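Xylulokinase (Brucella ovis, PDB 5VM1) probably catalyses the ATP-dependent phosphorylation of D-xylulose to D-xylulose 5-phosphate, as a sugar kinase of the FGGY family. Local coordinates at residues 326-331 with 407-412; 420-425 with 462-467. All blocks are in the same frame, centred on the assembly; numbering follows the deposited sequence.

Interaction 1. Residues 326-331 with 407-412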
loop_
_atom_site.group_PDB
_atom_site.type_symbol
_atom_site.label_atom_id
_atom_site.label_comp_id
_atom_site.label_asym_id
_atom_site.label_seq_id
_atom_site.Cartn_x
_atom_site.Cartn_y
_atom_site.Cartn_z
ATOM N N LEU A 326 7.888 -27.232 -8.749
ATOM C CA LEU A 326 8.174 -27.494 -7.340
ATOM C C LEU A 326 7.067 -28.312 -6.679
ATOM O O LEU A 326 7.343 -29.222 -5.885
ATOM C CB LEU A 326 8.367 -26.170 -6.617
ATOM C CG LEU A 326 8.827 -26.222 -5.175
ATOM C CD1 LEU A 326 10.145 -26.971 -5.060
ATOM C CD2 LEU A 326 8.953 -24.790 -4.663
ATOM N N GLY A 327 5.810 -28.017 -7.002
ATOM C CA GLY A 327 4.690 -28.826 -6.555
ATOM C C GLY A 327 3.890 -28.195 -5.429
ATOM O O GLY A 327 4.157 -27.083 -4.955
ATOM N N GLU A 328 2.913 -28.982 -4.964
ATOM C CA GLU A 328 1.997 -28.563 -3.914
ATOM C C GLU A 328 2.411 -29.023 -2.519
ATOM O O GLU A 328 1.957 -28.430 -1.533
ATOM C CB GLU A 328 0.580 -29.103 -4.203
ATOM C CG GLU A 328 0.022 -28.859 -5.617
ATOM C CD GLU A 328 -0.511 -27.446 -5.838
ATOM O OE1 GLU A 328 -1.489 -27.036 -5.169
ATOM O OE2 GLU A 328 0.046 -26.748 -6.704
ATOM N N THR A 329 3.312 -29.997 -2.409
ATOM C CA THR A 329 3.726 -30.539 -1.121
ATOM C C THR A 329 4.975 -29.823 -0.603
ATOM O O THR A 329 5.961 -29.659 -1.335
ATOM C CB THR A 329 3.977 -32.043 -1.235
ATOM O OG1 THR A 329 2.741 -32.699 -1.542
ATOM C CG2 THR A 329 4.529 -32.600 0.077
ATOM N N LEU A 330 4.900 -29.343 0.640
ATOM C CA LEU A 330 6.030 -28.654 1.249
ATOM C C LEU A 330 7.170 -29.636 1.491
ATOM O O LEU A 330 6.951 -30.782 1.904
ATOM C CB LEU A 330 5.626 -27.994 2.566
ATOM C CG LEU A 330 6.566 -26.886 3.073
ATOM C CD1 LEU A 330 6.420 -25.615 2.237
ATOM C CD2 LEU A 330 6.344 -26.566 4.535
ATOM N N LYS A 331 8.384 -29.189 1.192
ATOM C CA LYS A 331 9.604 -29.955 1.414
ATOM C C LYS A 331 10.418 -29.344 2.550
ATOM O O LYS A 331 10.346 -28.137 2.810
ATOM C CB LYS A 331 10.455 -29.983 0.148
ATOM C CG LYS A 331 9.798 -30.674 -1.025
ATOM C CD LYS A 331 10.685 -30.548 -2.233
ATOM C CE LYS A 331 9.985 -30.964 -3.512
ATOM N NZ LYS A 331 10.843 -30.524 -4.656
ATOM N N ARG A 407 -1.086 -17.088 -5.148
ATOM C CA ARG A 407 -1.595 -18.160 -5.993
ATOM C C ARG A 407 -0.734 -19.414 -5.945
ATOM O O ARG A 407 -1.125 -20.426 -6.524
ATOM C CB ARG A 407 -1.730 -17.672 -7.435
ATOM C CG ARG A 407 -2.993 -16.868 -7.640
ATOM C CD ARG A 407 -3.002 -16.175 -8.969
ATOM N NE ARG A 407 -4.218 -15.394 -9.151
ATOM C CZ ARG A 407 -4.241 -14.187 -9.710
ATOM N NH1 ARG A 407 -3.108 -13.626 -10.124
ATOM N NH2 ARG A 407 -5.390 -13.532 -9.846
ATOM N N SER A 408 0.390 -19.383 -5.224
ATOM C CA SER A 408 1.274 -20.533 -5.066
ATOM C C SER A 408 0.960 -21.251 -3.750
ATOM O O SER A 408 1.227 -20.726 -2.664
ATOM C CB SER A 408 2.734 -20.094 -5.099
ATOM O OG SER A 408 3.532 -21.105 -4.526
ATOM N N THR A 409 0.427 -22.470 -3.854
ATOM C CA THR A 409 0.185 -23.280 -2.667
ATOM C C THR A 409 1.485 -23.535 -1.908
ATOM O O THR A 409 1.506 -23.548 -0.671
ATOM C CB THR A 409 -0.476 -24.604 -3.061
ATOM O OG1 THR A 409 -1.662 -24.343 -3.817
ATOM C CG2 THR A 409 -0.841 -25.396 -1.839
ATOM N N TYR A 410 2.584 -23.753 -2.628
ATOM C CA TYR A 410 3.853 -23.968 -1.944
ATOM C C TYR A 410 4.218 -22.750 -1.114
ATOM O O TYR A 410 4.602 -22.879 0.053
ATOM C CB TYR A 410 4.973 -24.288 -2.939
ATOM C CG TYR A 410 6.156 -24.960 -2.283
ATOM C CD1 TYR A 410 7.056 -24.233 -1.516
ATOM C CD2 TYR A 410 6.349 -26.341 -2.405
ATOM C CE1 TYR A 410 8.121 -24.848 -0.900
ATOM C CE2 TYR A 410 7.418 -26.970 -1.793
ATOM C CZ TYR A 410 8.301 -26.216 -1.035
ATOM O OH TYR A 410 9.364 -26.828 -0.405
ATOM N N TRP A 411 4.091 -21.555 -1.704
ATOM C CA TRP A 411 4.503 -20.338 -1.005
ATOM C C TRP A 411 3.708 -20.136 0.266
ATOM O O TRP A 411 4.256 -19.678 1.273
ATOM C CB TRP A 411 4.352 -19.104 -1.893
ATOM C CG TRP A 411 5.487 -18.144 -1.737
ATOM C CD1 TRP A 411 6.416 -18.117 -0.729
ATOM C CD2 TRP A 411 5.874 -17.126 -2.668
ATOM N NE1 TRP A 411 7.341 -17.121 -0.967
ATOM C CE2 TRP A 411 7.031 -16.503 -2.152
ATOM C CE3 TRP A 411 5.346 -16.671 -3.882
ATOM C CZ2 TRP A 411 7.664 -15.455 -2.812
ATOM C CZ3 TRP A 411 5.975 -15.626 -4.526
ATOM C CH2 TRP A 411 7.116 -15.031 -3.994
ATOM N N LEU A 412 2.405 -20.444 0.228
ATOM C CA LEU A 412 1.551 -20.256 1.400
ATOM C C LEU A 412 1.903 -21.232 2.509
ATOM O O LEU A 412 1.933 -20.849 3.686
ATOM C CB LEU A 412 0.078 -20.399 1.017
ATOM C CG LEU A 412 -0.424 -19.356 0.033
ATOM C CD1 LEU A 412 -1.877 -19.616 -0.266
ATOM C CD2 LEU A 412 -0.227 -17.967 0.618
#
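The phenol ring of Y410, in the first turn of helix 409-419, is clamped between L326, the last residue of helix 319-326, and L330 of the loop that follows. With CG anti to its backbone N (chi1 -161°), the ring reaches along the loop and both leucines cross it at about a right angle. L326 sets CD2 over the middle of one face, 3.6 Å from the centroid of the Y410 ring, a CH-pi contact almost on the ring normal. On the opposite face L330 CD1 sits nearer the rim, above CE1 of Y410 at 3.6 Å. Near the plane of the ring, the carbonyl O of G327 approaches its edge, 3.4 Å from Y410 CD2, and T329 O comes obliquely to CE2. The tip is fixed by the backbone: K331 N donates to Y410 OH at 3.0 Å, so the loop wraps the ring from G327 to K331. G327, the first residue past helix 319-326, has positive phi and starts this wrap.

A second, polar contact lies at the exposed border. The bent side chain of E328 starts away from the helix but curls back, and T409 OG1 donates to E328 OE1 at 3.0 Å, meeting it from above the carboxylate plane. S408 N-caps the helix through W411 N to S408 OG (2.9 Å).

D323 of helix 319-326 also bonds the capping hydroxyl of S408, and K413 of helix 409-419 bonds E328 O. Helix 367-390 flanks the contact, Q372 touching Y410 and K331, so the loop is wedged beside the starts of two helices.

Interaction 2. Residues 420-425 with 462-467; sequences NVPIAL and TIEPEQ
Two backbone hydrogen bonds join the I423 and I463 pair, the hydrogen-bonded pair of an antiparallel bridge. I423 N donates to I463 O at 3.0 Å, and I463 N returns the bond to I423 O at the same length. Both are nearly straight, 167° and 172° at the hydrogen, and each donor lies in the plane of the carbonyl it meets. The next pair, A424 with T462, is non-hydrogen-bonded. I463 O also receives a CA-H...O contact from P422 CA at 3.4 Å, so this one carbonyl takes both the I423 N-H and the weaker P422 CA-H.

Apolar and van der Waals contacts take over where the strands give way to loop. P465 points toward residues 420-425 and lays its ring along the backbone from N420 to P422, with CG 3.6 Å from V421 O and CD facing P422 N. Its CB meets N420 OD1 at 3.3 Å; N420, just past the end of helix 409-419 and with positive phi, turns its amide oxygen to the CB-CG side of the proline ring. P422 is touched from another side by E464, whose chain bends at chi2 (-75°) to bring OE1 within 3.4 Å of P422 CB. The side chains of I423 and I463 share one sheet face, where I415 of helix 409-419 covers I423.

E466 N bonds T417 OG1 of that same helix. Strand 423-426 lies between the parallel strand 399-402 and the antiparallel strand 459-463, the outermost on this side of the C-terminal domain's mixed sheet, within the actin-like ATPase fold of FGGY kinases.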
loop_
_atom_site.group_PDB
_atom_site.type_symbol
_atom_site.label_atom_id
_atom_site.label_comp_id
_atom_site.label_asym_id
_atom_site.label_seq_id
_atom_site.Cartn_x
_atom_site.Cartn_y
_atom_site.Cartn_z
ATOM N N ASN A 420 4.581 -20.129 11.822
ATOM C CA ASN A 420 3.697 -20.923 12.673
ATOM C C ASN A 420 2.397 -20.174 12.978
ATOM O O ASN A 420 1.929 -20.146 14.119
ATOM C CB ASN A 420 4.375 -21.351 13.971
ATOM C CG ASN A 420 3.719 -22.575 14.576
ATOM O OD1 ASN A 420 3.000 -23.306 13.883
ATOM N ND2 ASN A 420 3.919 -22.784 15.873
ATOM N N VAL A 421 1.818 -19.543 11.953
ATOM C CA VAL A 421 0.436 -19.051 11.997
ATOM C C VAL A 421 -0.314 -19.625 10.797
ATOM O O VAL A 421 0.284 -19.829 9.730
ATOM C CB VAL A 421 0.337 -17.510 12.014
ATOM C CG1 VAL A 421 1.304 -16.892 13.004
ATOM C CG2 VAL A 421 0.549 -16.930 10.642
ATOM N N PRO A 422 -1.584 -19.988 10.953
ATOM C CA PRO A 422 -2.421 -20.323 9.784
ATOM C C PRO A 422 -2.617 -19.128 8.861
ATOM O O PRO A 422 -2.679 -17.986 9.308
ATOM C CB PRO A 422 -3.753 -20.750 10.413
ATOM C CG PRO A 422 -3.756 -20.082 11.749
ATOM C CD PRO A 422 -2.323 -20.103 12.218
ATOM N N ILE A 423 -2.757 -19.401 7.565
ATOM C CA ILE A 423 -2.975 -18.361 6.551
ATOM C C ILE A 423 -4.316 -18.611 5.873
ATOM O O ILE A 423 -4.513 -19.665 5.248
ATOM C CB ILE A 423 -1.867 -18.331 5.483
ATOM C CG1 ILE A 423 -0.480 -18.231 6.106
ATOM C CG2 ILE A 423 -2.114 -17.188 4.522
ATOM C CD1 ILE A 423 0.567 -17.874 5.076
ATOM N N ALA A 424 -5.190 -17.604 5.902
ATOM C CA ALA A 424 -6.508 -17.686 5.282
ATOM C C ALA A 424 -6.446 -17.173 3.850
ATOM O O ALA A 424 -5.977 -16.062 3.594
ATOM C CB ALA A 424 -7.532 -16.877 6.076
ATOM N N LEU A 425 -6.921 -17.989 2.927
ATOM C CA LEU A 425 -6.973 -17.643 1.523
ATOM C C LEU A 425 -8.413 -17.278 1.161
ATOM O O LEU A 425 -9.327 -18.095 1.376
ATOM C CB LEU A 425 -6.476 -18.824 0.698
ATOM C CG LEU A 425 -6.166 -18.578 -0.762
ATOM C CD1 LEU A 425 -5.247 -17.372 -0.890
ATOM C CD2 LEU A 425 -5.508 -19.825 -1.286
ATOM N N THR A 462 -7.800 -22.783 4.196
ATOM C CA THR A 462 -6.942 -22.362 5.297
ATOM C C THR A 462 -5.706 -23.248 5.300
ATOM O O THR A 462 -5.810 -24.475 5.438
ATOM C CB THR A 462 -7.664 -22.429 6.654
ATOM O OG1 THR A 462 -8.735 -21.480 6.688
ATOM C CG2 THR A 462 -6.708 -22.058 7.774
ATOM N N ILE A 463 -4.545 -22.621 5.153
ATOM C CA ILE A 463 -3.267 -23.309 5.075
ATOM C C ILE A 463 -2.687 -23.317 6.478
ATOM O O ILE A 463 -2.296 -22.269 6.999
ATOM C CB ILE A 463 -2.334 -22.604 4.090
ATOM C CG1 ILE A 463 -3.102 -22.358 2.781
ATOM C CG2 ILE A 463 -1.010 -23.377 3.944
ATOM C CD1 ILE A 463 -2.460 -22.905 1.575
ATOM N N GLU A 464 -2.632 -24.514 7.106
ATOM C CA GLU A 464 -2.133 -24.611 8.466
ATOM C C GLU A 464 -0.626 -24.832 8.448
ATOM O O GLU A 464 -0.094 -25.377 7.482
ATOM C CB GLU A 464 -2.822 -25.753 9.206
ATOM C CG GLU A 464 -4.340 -25.622 9.303
ATOM C CD GLU A 464 -4.795 -24.572 10.323
ATOM O OE1 GLU A 464 -3.955 -24.067 11.101
ATOM O OE2 GLU A 464 -6.010 -24.278 10.380
ATOM N N PRO A 465 0.108 -24.426 9.485
ATOM C CA PRO A 465 1.551 -24.691 9.491
ATOM C C PRO A 465 1.806 -26.186 9.516
ATOM O O PRO A 465 1.103 -26.935 10.201
ATOM C CB PRO A 465 2.034 -24.022 10.786
ATOM C CG PRO A 465 0.953 -23.061 11.168
ATOM C CD PRO A 465 -0.323 -23.678 10.680
ATOM N N GLU A 466 2.827 -26.616 8.769
ATOM C CA GLU A 466 3.223 -28.026 8.729
ATOM C C GLU A 466 4.007 -28.345 9.994
ATOM O O GLU A 466 5.197 -28.024 10.100
ATOM C CB GLU A 466 4.065 -28.313 7.493
ATOM C CG GLU A 466 3.389 -28.092 6.171
ATOM C CD GLU A 466 2.649 -29.323 5.709
ATOM O OE1 GLU A 466 2.815 -30.369 6.365
ATOM O OE2 GLU A 466 1.928 -29.253 4.690
ATOM N N GLN A 467 3.357 -29.034 10.938
ATOM C CA GLN A 467 3.974 -29.259 12.241
ATOM C C GLN A 467 5.279 -30.036 12.098
ATOM O O GLN A 467 6.268 -29.731 12.778
ATOM C CB GLN A 467 2.987 -30.004 13.164
ATOM C CG GLN A 467 2.650 -29.321 14.515
ATOM C CD GLN A 467 1.974 -27.938 14.370
ATOM O OE1 GLN A 467 1.237 -27.670 13.401
ATOM N NE2 GLN A 467 2.231 -27.053 15.342
#

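How the interactions relate
Interactions 1 and 2 have centres 12 Å apart in the C-terminal part of the chain, and helix 409-419 links them. Its start carries one side of interaction 1, while its end leads through N420 into strand 423-426 of interaction 2. Along the chain interaction 1 closes before interaction 2 opens. The two touch directly: L412 CB packs on I463 CD1 at 3.6 Å, L412 CD1 on L425 CD2, and L330 CD2 on E466 CG. The helix therefore lies between the loop after helix 319-326 and the edge of the mixed sheet, in a helix-on-sheet layer remote from the predicted catalytic and substrate-binding residues.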